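Local coordinates for MmeI (Methylophilus methylotrophus, PDB 5HR4), which is a Type IIL restriction-modification enzyme that probably transfers a methyl group from S-adenosyl-L-methionine to the N6 of adenine in DNA, at residues H351-R355 / I402-V406; I525-I531 / F587-D591; M793-M798 / L815-P821; I840-N846 / E864-H869. One frame throughout, in Å; residues are numbered along the deposited sequence.

Contact 1. Residues H351-R355 / I402-V406; sequences HKKLR and IQINV
The last turn of helix 344-355 packs against the irregular loop 402-406, whose backbone breaks at Gln403 (phi/psi -141/-52), before strand 409-413. The backbones come closest at Arg355 and Ile404, CA to CA 5.2 Å. Arg355 has chi1 t, chi2 p and chi3 t, so its chain runs along the loop. Its CG lies 3.3 Å from Gln403 OE1, and its NH1 3.6 Å from Asn405 CB; Gln403 O lies over one guanidinium face. No hydrogen bond joins the segments; Arg355 NH1 forms a salt bridge with Asp407 and a hydrogen bond with Gln408. Gln403 (chi1 m, chi2 t) points toward the helix and sets NE2 over one face of the His351 ring, 3.9 Å from ND1. His351 (chi1 t) is hydrogen-bonded through NE2 to Glu381, which also accepts from Gln403 N and Ile404 N. Leu354 (m, t) meets Ile404 (m, t), CB to CD1 4.0 Å. This is a helix end on a loop at the entry to adjacent parallel strands 359-361 and 409-413 of a Rossmann-like methyltransferase fold.

Contact 2. Residues I525-I531 / F587-D591; sequences IQTNANI and FGLKD
This is a loop-to-strand-end contact at one end of two neighbouring inner strands of the methyltransferase domain's mixed sheet, where 532-538 starts and the antiparallel 581-588 ends. Segment 525-531 is irregular and finishes in a type I beta turn, Asn528 to Ile531. Asn528 (chi1 t) adds an Asx turn, its OD1 accepting from Asn530 N at 2.9 Å. Residues 587-588 are strand and 589-591 loop. The nearest CA pairs are Ala529 with Leu589, 5.3 Å, and Ile531 with Gly588, 6.6 Å. Leu589 (m, t) points toward the loop, between Ile525 and Ala529. Ile525 (p, t) brings CD1 to 3.7 Å from Leu589 CG. Ala529 CB is 3.9 Å from Leu589 CB. Lys590, with chi1 m and the rest t, reaches across the turn: CE is 3.1 Å from Ala529 O, and NZ donates to Asn530 OD1 at 2.7 Å. Apolar packing thus holds the buried side, while the sole direct hydrogen bond between the segments, lysine to a neutral amide, lies at the exposed edge, without a salt bridge.

Contact 3. Residues M793-M798 / L815-P821; sequences MHNCWM and LVYNTFP
Trp797 is the centre of the contact. Its CA-to-CB bond points from helix 792-801 toward the loop 815-821, and chi1 t with chi2 -107° lays the indole along it. Pro821 CD sits over the six-membered ring, 4.0 Å from that ring's centroid and 5° off the normal. Phe820 CA lies over the five-membered ring, 4.1 Å from that ring's centroid. Both are CH-pi contacts. Phe820, with chi1 t, meets the indole obliquely, CD1 being 3.7 Å from Trp797 CG. His794 (chi1 t), one turn earlier, directs its edge at the face of Phe820; the centroids are 4.8 Å apart and the planes at 78°, a T-shaped pair. His794, Trp797 and Phe820 form an aromatic cluster. It fastens this helix of the target recognition domain to the loop that leads into helix 827-845, and Trp797 also meets Phe896 and Leu895 of helix 888-903. Further out, Val816 (chi1 t) sets CG1 3.7 Å from Trp797 CD1, 3.7 Å from His794 CE1 and 3.6 Å from Met798 CA. The nearest CA pair is Met798 with Val816, 5.4 Å. At the polar edge, Trp797 NE1 donates to Thr819 OG1 at 3.2 Å and, weakly, to Val816 O at 3.2 Å. Thr819 OG1 (chi1 p) in turn donates a hydrogen bond to Leu815 O at 2.6 Å. Leu815 packs on a phosphate of the bound DNA.

Contact 4. Residues I840-N846 / E864-H869; sequences ILKARSN and ELLKAH
Ile840 (m, t) lays its CD1 over one face of the His869 ring, 3.7 Å from the centroid and 8° off the normal, a CH-pi contact. The His869 side chain has chi1 m and chi2 -97°, and its NE2 is hydrogen-bonded to Tyr856. The helices 840-845 and 864-869 run antiparallel, at 172°, with their axes 8.6 Å apart at closest approach. The nearest CA pairs are Ile840 with Ala868, 5.0 Å, and Ala843 with Leu865, 5.2 Å. Small side chains permit this spacing. Ala868 CB is 3.6 Å from Ile840 CG1, and Ala843 CB is 4.5 Å from Ala868 CB. Leu865 (t, p) directs CD1 to 3.7 Å from Ala843 CB, 3.9 Å from Ile840 CG2 and 4.2 Å from Arg844 CG. The guanidinium of Arg844 goes elsewhere, to Tyr856 and the carbonyl of Ile762. At the exposed end, Asn846 (chi1 m) is the first residue to leave helical geometry. Its ND2 donates to Glu864 OE2 at 2.8 Å, and Glu864 extends with chi1 and chi2 both t. Helix 852-856 lies in the connection between the two and supplies Tyr856. The arrangement is a close antiparallel helix pair, part of the helical C-terminal domain.

In the fold
The four contacts follow one another along the chain without overlap. Contacts 1 and 2 belong to the methyltransferase domain, with centres about 23 Å apart and nearest atoms about 10 Å apart. Contact 3 lies in the target recognition domain and contact 4 in the C-terminal domain; their centres are also about 23 Å apart, and their nearest atoms about 6 Å. Helix 863-880 links these two, since it carries one side of contact 4 and also touches Met793 and Phe820 of contact 3. Contacts 1 and 4 are farthest apart, about 67 Å between centres. All lie away from the sinefungin pocket and the calcium site. Contact 3 comes nearest the DNA, about 4 Å between nearest atoms, against about 23 Å for contact 1.

Contact 1. Residues H351-R355 / I402-V406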
loop_
_atom_site.group_PDB
_atom_site.type_symbol
_atom_site.label_atom_id
_atom_site.label_comp_id
_atom_site.label_asym_id
_atom_site.label_seq_id
_atom_site.Cartn_x
_atom_site.Cartn_y
_atom_site.Cartn_z
ATOM N N HIS A 351 -33.247 11.346 7.294
ATOM C CA HIS A 351 -33.128 9.976 7.780
ATOM C C HIS A 351 -33.303 8.977 6.645
ATOM O O HIS A 351 -32.481 8.064 6.477
ATOM C CB HIS A 351 -34.139 9.681 8.876
ATOM C CG HIS A 351 -33.689 8.602 9.808
ATOM N ND1 HIS A 351 -34.427 8.193 10.899
ATOM C CD2 HIS A 351 -32.552 7.867 9.825
ATOM C CE1 HIS A 351 -33.763 7.253 11.548
ATOM N NE2 HIS A 351 -32.621 7.038 10.917
ATOM N N LYS A 352 -34.386 9.121 5.871
ATOM C CA LYS A 352 -34.627 8.205 4.760
ATOM C C LYS A 352 -33.459 8.211 3.792
ATOM O O LYS A 352 -33.111 7.159 3.242
ATOM C CB LYS A 352 -35.928 8.562 4.034
ATOM N N LYS A 353 -32.815 9.369 3.603
ATOM C CA LYS A 353 -31.614 9.402 2.774
ATOM C C LYS A 353 -30.487 8.583 3.395
ATOM O O LYS A 353 -29.758 7.891 2.678
ATOM C CB LYS A 353 -31.144 10.839 2.528
ATOM C CG LYS A 353 -30.152 10.930 1.360
ATOM C CD LYS A 353 -28.914 11.765 1.689
ATOM C CE LYS A 353 -29.110 13.232 1.345
ATOM N NZ LYS A 353 -27.873 14.037 1.566
ATOM N N LEU A 354 -30.329 8.638 4.724
ATOM C CA LEU A 354 -29.301 7.819 5.362
ATOM C C LEU A 354 -29.608 6.334 5.213
ATOM O O LEU A 354 -28.707 5.537 4.944
ATOM C CB LEU A 354 -29.133 8.198 6.838
ATOM C CG LEU A 354 -28.521 9.586 7.137
ATOM C CD1 LEU A 354 -28.437 9.885 8.626
ATOM C CD2 LEU A 354 -27.142 9.721 6.535
ATOM N N ARG A 355 -30.881 5.943 5.339
ATOM C CA ARG A 355 -31.237 4.528 5.251
ATOM C C ARG A 355 -30.954 3.951 3.870
ATOM O O ARG A 355 -30.660 2.756 3.751
ATOM C CB ARG A 355 -32.714 4.325 5.600
ATOM C CG ARG A 355 -33.231 2.881 5.434
ATOM C CD ARG A 355 -32.459 1.881 6.303
ATOM N NE ARG A 355 -32.970 0.522 6.132
ATOM C CZ ARG A 355 -32.236 -0.591 6.167
ATOM N NH1 ARG A 355 -30.927 -0.543 6.370
ATOM N NH2 ARG A 355 -32.822 -1.766 6.004
ATOM N N ILE A 402 -35.403 3.643 14.770
ATOM C CA ILE A 402 -34.143 3.274 14.120
ATOM C C ILE A 402 -34.380 2.707 12.724
ATOM O O ILE A 402 -35.448 2.157 12.420
ATOM C CB ILE A 402 -33.372 2.259 14.981
ATOM C CG1 ILE A 402 -31.883 2.255 14.616
ATOM C CG2 ILE A 402 -33.950 0.872 14.798
ATOM C CD1 ILE A 402 -30.982 1.618 15.676
ATOM N N GLN A 403 -33.368 2.835 11.866
ATOM C CA GLN A 403 -33.463 2.357 10.489
ATOM C C GLN A 403 -32.174 1.714 9.976
ATOM O O GLN A 403 -32.196 0.581 9.469
ATOM C CB GLN A 403 -33.868 3.502 9.566
ATOM C CG GLN A 403 -35.355 3.765 9.553
ATOM C CD GLN A 403 -35.782 4.447 8.276
ATOM O OE1 GLN A 403 -35.790 3.836 7.206
ATOM N NE2 GLN A 403 -36.123 5.726 8.372
ATOM N N ILE A 404 -31.056 2.435 10.123
ATOM C CA ILE A 404 -29.774 2.023 9.567
ATOM C C ILE A 404 -29.396 0.612 10.022
ATOM O O ILE A 404 -29.671 0.205 11.161
ATOM C CB ILE A 404 -28.733 3.088 9.951
ATOM C CG1 ILE A 404 -29.121 4.388 9.253
ATOM C CG2 ILE A 404 -27.327 2.708 9.532
ATOM C CD1 ILE A 404 -28.455 5.595 9.814
ATOM N N ASN A 405 -28.799 -0.164 9.114
ATOM C CA ASN A 405 -28.560 -1.575 9.397
ATOM C C ASN A 405 -27.527 -2.131 8.422
ATOM O O ASN A 405 -27.225 -1.539 7.381
ATOM C CB ASN A 405 -29.862 -2.387 9.329
ATOM C CG ASN A 405 -29.927 -3.481 10.389
ATOM O OD1 ASN A 405 -28.898 -3.999 10.851
ATOM N ND2 ASN A 405 -31.138 -3.835 10.779
ATOM N N VAL A 406 -27.006 -3.309 8.778
ATOM C CA VAL A 406 -25.924 -3.944 8.034
ATOM C C VAL A 406 -26.312 -4.292 6.603
ATOM O O VAL A 406 -25.438 -4.401 5.746
ATOM C CB VAL A 406 -25.447 -5.193 8.800
ATOM C CG1 VAL A 406 -24.929 -4.779 10.161
ATOM C CG2 VAL A 406 -26.608 -6.169 8.978
#

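Contact 2. Residues I525-I531 / F587-D591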
loop_
_atom_site.group_PDB
_atom_site.type_symbol
_atom_site.label_atom_id
_atom_site.label_comp_id
_atom_site.label_asym_id
_atom_site.label_seq_id
_atom_site.Cartn_x
_atom_site.Cartn_y
_atom_site.Cartn_z
ATOM N N ILE A 525 -19.029 2.199 -12.608
ATOM C CA ILE A 525 -19.821 3.405 -12.363
ATOM C C ILE A 525 -20.267 4.065 -13.650
ATOM O O ILE A 525 -20.993 5.068 -13.599
ATOM C CB ILE A 525 -19.066 4.442 -11.500
ATOM C CG1 ILE A 525 -17.885 5.038 -12.260
ATOM C CG2 ILE A 525 -18.576 3.803 -10.214
ATOM C CD1 ILE A 525 -17.183 6.133 -11.482
ATOM N N GLN A 526 -19.858 3.537 -14.804
ATOM C CA GLN A 526 -20.252 4.146 -16.069
ATOM C C GLN A 526 -21.771 4.218 -16.194
ATOM O O GLN A 526 -22.293 5.116 -16.864
ATOM C CB GLN A 526 -19.639 3.361 -17.236
ATOM C CG GLN A 526 -19.271 4.206 -18.454
ATOM C CD GLN A 526 -18.129 5.183 -18.181
ATOM O OE1 GLN A 526 -17.027 4.773 -17.820
ATOM N NE2 GLN A 526 -18.391 6.483 -18.352
ATOM N N THR A 527 -22.495 3.310 -15.521
ATOM C CA THR A 527 -23.954 3.275 -15.559
ATOM C C THR A 527 -24.616 4.161 -14.505
ATOM O O THR A 527 -25.848 4.264 -14.505
ATOM C CB THR A 527 -24.474 1.831 -15.387
ATOM O OG1 THR A 527 -24.039 1.305 -14.128
ATOM C CG2 THR A 527 -23.956 0.916 -16.481
ATOM N N ASN A 528 -23.847 4.797 -13.612
ATOM C CA ASN A 528 -24.428 5.632 -12.544
ATOM C C ASN A 528 -23.370 6.634 -12.056
ATOM O O ASN A 528 -22.717 6.417 -11.031
ATOM C CB ASN A 528 -24.956 4.775 -11.397
ATOM C CG ASN A 528 -25.379 5.612 -10.169
ATOM O OD1 ASN A 528 -25.433 6.847 -10.227
ATOM N ND2 ASN A 528 -25.682 4.930 -9.055
ATOM N N ALA A 529 -23.274 7.769 -12.755
ATOM C CA ALA A 529 -22.328 8.842 -12.438
ATOM C C ALA A 529 -22.498 9.451 -11.050
ATOM O O ALA A 529 -21.770 10.384 -10.695
ATOM C CB ALA A 529 -22.431 9.970 -13.471
ATOM N N ASN A 530 -23.460 8.970 -10.266
ATOM C CA ASN A 530 -23.623 9.491 -8.916
ATOM C C ASN A 530 -22.718 8.803 -7.912
ATOM O O ASN A 530 -22.565 9.287 -6.785
ATOM C CB ASN A 530 -25.077 9.359 -8.464
ATOM C CG ASN A 530 -25.924 10.519 -8.920
ATOM O OD1 ASN A 530 -25.528 11.279 -9.808
ATOM N ND2 ASN A 530 -27.097 10.672 -8.313
ATOM N N ILE A 531 -22.131 7.679 -8.279
ATOM C CA ILE A 531 -21.253 7.001 -7.353
ATOM C C ILE A 531 -19.978 7.815 -7.208
ATOM O O ILE A 531 -19.506 8.439 -8.170
ATOM C CB ILE A 531 -20.975 5.576 -7.846
ATOM C CG1 ILE A 531 -22.288 4.774 -7.901
ATOM C CG2 ILE A 531 -19.896 4.924 -6.983
ATOM C CD1 ILE A 531 -22.178 3.442 -8.660
ATOM N N PHE A 587 -12.222 9.607 -6.580
ATOM C CA PHE A 587 -12.493 9.832 -7.994
ATOM C C PHE A 587 -13.938 9.469 -8.313
ATOM O O PHE A 587 -14.655 8.874 -7.508
ATOM C CB PHE A 587 -11.512 9.035 -8.879
ATOM C CG PHE A 587 -11.639 7.552 -8.719
ATOM C CD1 PHE A 587 -11.073 6.907 -7.630
ATOM C CD2 PHE A 587 -12.363 6.808 -9.628
ATOM C CE1 PHE A 587 -11.207 5.553 -7.458
ATOM C CE2 PHE A 587 -12.493 5.446 -9.469
ATOM C CZ PHE A 587 -11.916 4.816 -8.378
ATOM N N GLY A 588 -14.353 9.840 -9.515
ATOM C CA GLY A 588 -15.706 9.585 -9.955
ATOM C C GLY A 588 -15.890 10.186 -11.327
ATOM O O GLY A 588 -14.929 10.631 -11.963
ATOM N N LEU A 589 -17.142 10.227 -11.772
ATOM C CA LEU A 589 -17.424 10.744 -13.101
ATOM C C LEU A 589 -17.827 12.210 -13.107
ATOM O O LEU A 589 -17.872 12.808 -14.188
ATOM C CB LEU A 589 -18.499 9.895 -13.782
ATOM C CG LEU A 589 -17.984 8.521 -14.243
ATOM C CD1 LEU A 589 -18.930 7.909 -15.223
ATOM C CD2 LEU A 589 -16.593 8.630 -14.854
ATOM N N LYS A 590 -18.065 12.808 -11.931
ATOM C CA LYS A 590 -18.422 14.220 -11.790
ATOM C C LYS A 590 -17.222 15.011 -11.289
ATOM O O LYS A 590 -16.688 14.714 -10.216
ATOM C CB LYS A 590 -19.576 14.391 -10.806
ATOM C CG LYS A 590 -20.778 13.509 -11.078
ATOM C CD LYS A 590 -21.737 13.496 -9.908
ATOM C CE LYS A 590 -23.146 13.147 -10.381
ATOM N NZ LYS A 590 -24.216 13.614 -9.432
ATOM N N ASP A 591 -16.816 16.030 -12.040
ATOM C CA ASP A 591 -15.849 16.978 -11.502
ATOM C C ASP A 591 -16.406 17.630 -10.242
ATOM O O ASP A 591 -17.620 17.749 -10.054
ATOM C CB ASP A 591 -15.505 18.065 -12.522
ATOM C CG ASP A 591 -14.923 17.509 -13.797
ATOM O OD1 ASP A 591 -14.991 16.272 -13.992
ATOM O OD2 ASP A 591 -14.411 18.310 -14.610
#

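Contact 3. Residues M793-M798 / L815-P821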
loop_
_atom_site.group_PDB
_atom_site.type_symbol
_atom_site.label_atom_id
_atom_site.label_comp_id
_atom_site.label_asym_id
_atom_site.label_seq_id
_atom_site.Cartn_x
_atom_site.Cartn_y
_atom_site.Cartn_z
ATOM N N MET A 793 16.946 22.778 -11.700
ATOM C CA MET A 793 15.940 22.519 -12.724
ATOM C C MET A 793 15.844 21.037 -13.052
ATOM O O MET A 793 14.740 20.480 -13.172
ATOM C CB MET A 793 16.271 23.317 -13.981
ATOM C CG MET A 793 15.803 24.744 -13.925
ATOM S SD MET A 793 14.007 24.834 -13.802
ATOM C CE MET A 793 13.680 25.984 -15.144
ATOM N N HIS A 794 16.994 20.385 -13.235
ATOM C CA HIS A 794 16.978 18.965 -13.541
ATOM C C HIS A 794 16.455 18.170 -12.358
ATOM O O HIS A 794 15.586 17.306 -12.523
ATOM C CB HIS A 794 18.374 18.494 -13.938
ATOM C CG HIS A 794 18.448 17.026 -14.205
ATOM N ND1 HIS A 794 17.735 16.422 -15.222
ATOM C CD2 HIS A 794 19.116 16.034 -13.569
ATOM C CE1 HIS A 794 17.970 15.122 -15.208
ATOM N NE2 HIS A 794 18.803 14.860 -14.217
ATOM N N ASN A 795 16.958 18.468 -11.149
ATOM C CA ASN A 795 16.508 17.764 -9.948
ATOM C C ASN A 795 15.027 18.007 -9.682
ATOM O O ASN A 795 14.323 17.129 -9.158
ATOM C CB ASN A 795 17.326 18.191 -8.734
ATOM C CG ASN A 795 18.698 17.554 -8.698
ATOM O OD1 ASN A 795 18.836 16.397 -8.315
ATOM N ND2 ASN A 795 19.725 18.308 -9.074
ATOM N N CYS A 796 14.528 19.184 -10.031
ATOM C CA CYS A 796 13.091 19.387 -9.930
ATOM C C CYS A 796 12.353 18.483 -10.916
ATOM O O CYS A 796 11.291 17.924 -10.595
ATOM C CB CYS A 796 12.764 20.860 -10.161
ATOM S SG CYS A 796 11.043 21.138 -10.376
ATOM N N TRP A 797 12.912 18.315 -12.116
ATOM C CA TRP A 797 12.326 17.399 -13.084
ATOM C C TRP A 797 12.348 15.967 -12.558
ATOM O O TRP A 797 11.302 15.317 -12.456
ATOM C CB TRP A 797 13.062 17.505 -14.417
ATOM C CG TRP A 797 12.409 16.727 -15.497
ATOM C CD1 TRP A 797 12.845 15.552 -16.049
ATOM C CD2 TRP A 797 11.190 17.055 -16.160
ATOM N NE1 TRP A 797 11.978 15.142 -17.023
ATOM C CE2 TRP A 797 10.947 16.042 -17.108
ATOM C CE3 TRP A 797 10.285 18.109 -16.052
ATOM C CZ2 TRP A 797 9.828 16.049 -17.936
ATOM C CZ3 TRP A 797 9.179 18.117 -16.872
ATOM C CH2 TRP A 797 8.961 17.092 -17.808
ATOM N N MET A 798 13.537 15.470 -12.203
ATOM C CA MET A 798 13.665 14.156 -11.571
ATOM C C MET A 798 12.648 13.947 -10.445
ATOM O O MET A 798 12.039 12.874 -10.348
ATOM C CB MET A 798 15.091 13.984 -11.043
ATOM C CG MET A 798 15.322 12.728 -10.216
ATOM S SD MET A 798 14.869 12.858 -8.466
ATOM C CE MET A 798 15.900 14.208 -7.906
ATOM N N LEU A 815 12.855 7.843 -18.064
ATOM C CA LEU A 815 11.766 8.638 -17.499
ATOM C C LEU A 815 12.157 10.082 -17.214
ATOM O O LEU A 815 11.345 10.990 -17.402
ATOM C CB LEU A 815 11.250 8.002 -16.205
ATOM C CG LEU A 815 10.219 6.884 -16.330
ATOM C CD1 LEU A 815 10.090 6.195 -14.991
ATOM C CD2 LEU A 815 8.869 7.439 -16.769
ATOM N N VAL A 816 13.382 10.312 -16.759
ATOM C CA VAL A 816 13.840 11.635 -16.370
ATOM C C VAL A 816 14.619 12.271 -17.508
ATOM O O VAL A 816 14.103 13.132 -18.230
ATOM C CB VAL A 816 14.721 11.553 -15.116
ATOM C CG1 VAL A 816 15.052 12.959 -14.615
ATOM C CG2 VAL A 816 14.036 10.712 -14.052
ATOM N N TYR A 817 15.873 11.836 -17.656
ATOM C CA TYR A 817 16.805 12.398 -18.631
ATOM C C TYR A 817 16.199 12.487 -20.032
ATOM O O TYR A 817 16.319 13.516 -20.709
ATOM C CB TYR A 817 18.072 11.539 -18.636
ATOM C CG TYR A 817 19.236 12.046 -19.465
ATOM C CD1 TYR A 817 20.014 13.107 -19.020
ATOM C CD2 TYR A 817 19.589 11.431 -20.665
ATOM C CE1 TYR A 817 21.097 13.571 -19.752
ATOM C CE2 TYR A 817 20.675 11.896 -21.416
ATOM C CZ TYR A 817 21.427 12.967 -20.949
ATOM O OH TYR A 817 22.515 13.448 -21.659
ATOM N N ASN A 818 15.549 11.416 -20.492
ATOM C CA ASN A 818 15.099 11.391 -21.883
ATOM C C ASN A 818 13.901 12.293 -22.133
ATOM O O ASN A 818 13.631 12.643 -23.289
ATOM C CB ASN A 818 14.747 9.966 -22.318
ATOM C CG ASN A 818 15.961 9.107 -22.508
ATOM O OD1 ASN A 818 17.077 9.611 -22.627
ATOM N ND2 ASN A 818 15.757 7.801 -22.542
ATOM N N THR A 819 13.165 12.658 -21.096
ATOM C CA THR A 819 12.033 13.555 -21.248
ATOM C C THR A 819 12.348 14.954 -20.750
ATOM O O THR A 819 11.445 15.794 -20.672
ATOM C CB THR A 819 10.820 12.995 -20.514
ATOM O OG1 THR A 819 11.130 12.881 -19.119
ATOM C CG2 THR A 819 10.494 11.623 -21.048
ATOM N N PHE A 820 13.608 15.217 -20.426
ATOM C CA PHE A 820 14.043 16.465 -19.813
ATOM C C PHE A 820 14.124 17.576 -20.854
ATOM O O PHE A 820 14.977 17.522 -21.747
ATOM C CB PHE A 820 15.399 16.275 -19.125
ATOM C CG PHE A 820 15.915 17.517 -18.466
ATOM C CD1 PHE A 820 15.147 18.190 -17.531
ATOM C CD2 PHE A 820 17.163 18.012 -18.777
ATOM C CE1 PHE A 820 15.617 19.334 -16.931
ATOM C CE2 PHE A 820 17.637 19.158 -18.177
ATOM C CZ PHE A 820 16.863 19.819 -17.254
ATOM N N PRO A 821 13.273 18.603 -20.769
ATOM C CA PRO A 821 13.291 19.656 -21.789
ATOM C C PRO A 821 14.452 20.600 -21.513
ATOM O O PRO A 821 14.696 20.980 -20.364
ATOM C CB PRO A 821 11.939 20.343 -21.600
ATOM C CG PRO A 821 11.727 20.257 -20.116
ATOM C CD PRO A 821 12.371 18.949 -19.658
#

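Contact 4. Residues I840-N846 / E864-H869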
loop_
_atom_site.group_PDB
_atom_site.type_symbol
_atom_site.label_atom_id
_atom_site.label_comp_id
_atom_site.label_asym_id
_atom_site.label_seq_id
_atom_site.Cartn_x
_atom_site.Cartn_y
_atom_site.Cartn_z
ATOM N N ILE A 840 31.575 24.260 -8.592
ATOM C CA ILE A 840 31.064 23.162 -7.767
ATOM C C ILE A 840 32.164 22.137 -7.504
ATOM O O ILE A 840 32.447 21.782 -6.348
ATOM C CB ILE A 840 29.835 22.506 -8.427
ATOM C CG1 ILE A 840 28.628 23.437 -8.369
ATOM C CG2 ILE A 840 29.499 21.212 -7.732
ATOM C CD1 ILE A 840 27.455 22.985 -9.211
ATOM N N LEU A 841 32.803 21.647 -8.573
ATOM C CA LEU A 841 33.840 20.631 -8.403
ATOM C C LEU A 841 34.902 21.087 -7.407
ATOM O O LEU A 841 35.220 20.365 -6.451
ATOM C CB LEU A 841 34.482 20.290 -9.749
ATOM C CG LEU A 841 33.743 19.318 -10.668
ATOM C CD1 LEU A 841 34.706 18.814 -11.709
ATOM C CD2 LEU A 841 33.107 18.166 -9.889
ATOM N N LYS A 842 35.445 22.295 -7.609
ATOM C CA LYS A 842 36.450 22.819 -6.689
ATOM C C LYS A 842 35.905 22.877 -5.268
ATOM O O LYS A 842 36.563 22.423 -4.322
ATOM C CB LYS A 842 36.921 24.199 -7.148
ATOM N N ALA A 843 34.684 23.407 -5.110
ATOM C CA ALA A 843 34.060 23.509 -3.793
ATOM C C ALA A 843 34.063 22.167 -3.072
ATOM O O ALA A 843 34.313 22.103 -1.858
ATOM C CB ALA A 843 32.632 24.042 -3.940
ATOM N N ARG A 844 33.795 21.081 -3.814
ATOM C CA ARG A 844 33.852 19.731 -3.254
ATOM C C ARG A 844 35.264 19.367 -2.819
ATOM O O ARG A 844 35.473 18.871 -1.705
ATOM C CB ARG A 844 33.356 18.717 -4.282
ATOM C CG ARG A 844 31.852 18.620 -4.459
ATOM C CD ARG A 844 31.548 17.813 -5.713
ATOM N NE ARG A 844 30.120 17.641 -5.942
ATOM C CZ ARG A 844 29.618 16.776 -6.816
ATOM N NH1 ARG A 844 30.434 16.020 -7.542
ATOM N NH2 ARG A 844 28.303 16.670 -6.966
ATOM N N SER A 845 36.248 19.592 -3.698
ATOM C CA SER A 845 37.631 19.206 -3.399
ATOM C C SER A 845 38.117 19.786 -2.068
ATOM O O SER A 845 38.742 19.076 -1.273
ATOM C CB SER A 845 38.561 19.630 -4.542
ATOM N N ASN A 846 37.799 21.060 -1.784
ATOM C CA ASN A 846 38.265 21.733 -0.565
ATOM C C ASN A 846 37.812 21.085 0.741
ATOM O O ASN A 846 37.928 21.698 1.805
ATOM C CB ASN A 846 37.802 23.191 -0.530
ATOM C CG ASN A 846 38.460 24.046 -1.591
ATOM O OD1 ASN A 846 39.660 23.918 -1.864
ATOM N ND2 ASN A 846 37.674 24.927 -2.203
ATOM N N GLU A 864 30.187 27.130 0.988
ATOM C CA GLU A 864 30.921 27.327 -0.255
ATOM C C GLU A 864 30.350 26.464 -1.380
ATOM O O GLU A 864 30.352 26.883 -2.545
ATOM C CB GLU A 864 32.407 27.035 -0.025
ATOM C CG GLU A 864 33.300 27.326 -1.211
ATOM C CD GLU A 864 34.621 26.588 -1.124
ATOM O OE1 GLU A 864 34.925 26.032 -0.039
ATOM O OE2 GLU A 864 35.340 26.547 -2.149
ATOM N N LEU A 865 29.827 25.274 -1.049
ATOM C CA LEU A 865 29.211 24.435 -2.075
ATOM C C LEU A 865 27.848 24.976 -2.470
ATOM O O LEU A 865 27.527 25.063 -3.664
ATOM C CB LEU A 865 29.091 22.993 -1.586
ATOM C CG LEU A 865 28.632 21.972 -2.640
ATOM C CD1 LEU A 865 29.471 22.030 -3.903
ATOM C CD2 LEU A 865 28.647 20.575 -2.048
ATOM N N LEU A 866 27.039 25.359 -1.481
ATOM C CA LEU A 866 25.738 25.948 -1.776
ATOM C C LEU A 866 25.872 27.119 -2.739
ATOM O O LEU A 866 25.042 27.289 -3.643
ATOM C CB LEU A 866 25.065 26.396 -0.483
ATOM C CG LEU A 866 23.700 27.017 -0.726
ATOM C CD1 LEU A 866 22.797 26.059 -1.527
ATOM C CD2 LEU A 866 23.082 27.394 0.603
ATOM N N LYS A 867 26.935 27.919 -2.579
ATOM C CA LYS A 867 27.100 29.091 -3.426
ATOM C C LYS A 867 27.333 28.687 -4.878
ATOM O O LYS A 867 26.636 29.165 -5.784
ATOM C CB LYS A 867 28.241 29.960 -2.897
ATOM N N ALA A 868 28.294 27.782 -5.114
ATOM C CA ALA A 868 28.544 27.303 -6.471
ATOM C C ALA A 868 27.278 26.729 -7.096
ATOM O O ALA A 868 27.004 26.960 -8.283
ATOM C CB ALA A 868 29.666 26.261 -6.473
ATOM N N HIS A 869 26.477 25.993 -6.318
ATOM C CA HIS A 869 25.209 25.535 -6.877
ATOM C C HIS A 869 24.300 26.713 -7.185
ATOM O O HIS A 869 23.647 26.743 -8.238
ATOM C CB HIS A 869 24.519 24.538 -5.943
ATOM C CG HIS A 869 24.912 23.114 -6.191
ATOM N ND1 HIS A 869 24.156 22.254 -6.961
ATOM C CD2 HIS A 869 25.995 22.403 -5.789
ATOM C CE1 HIS A 869 24.749 21.073 -7.010
ATOM N NE2 HIS A 869 25.867 21.137 -6.308
#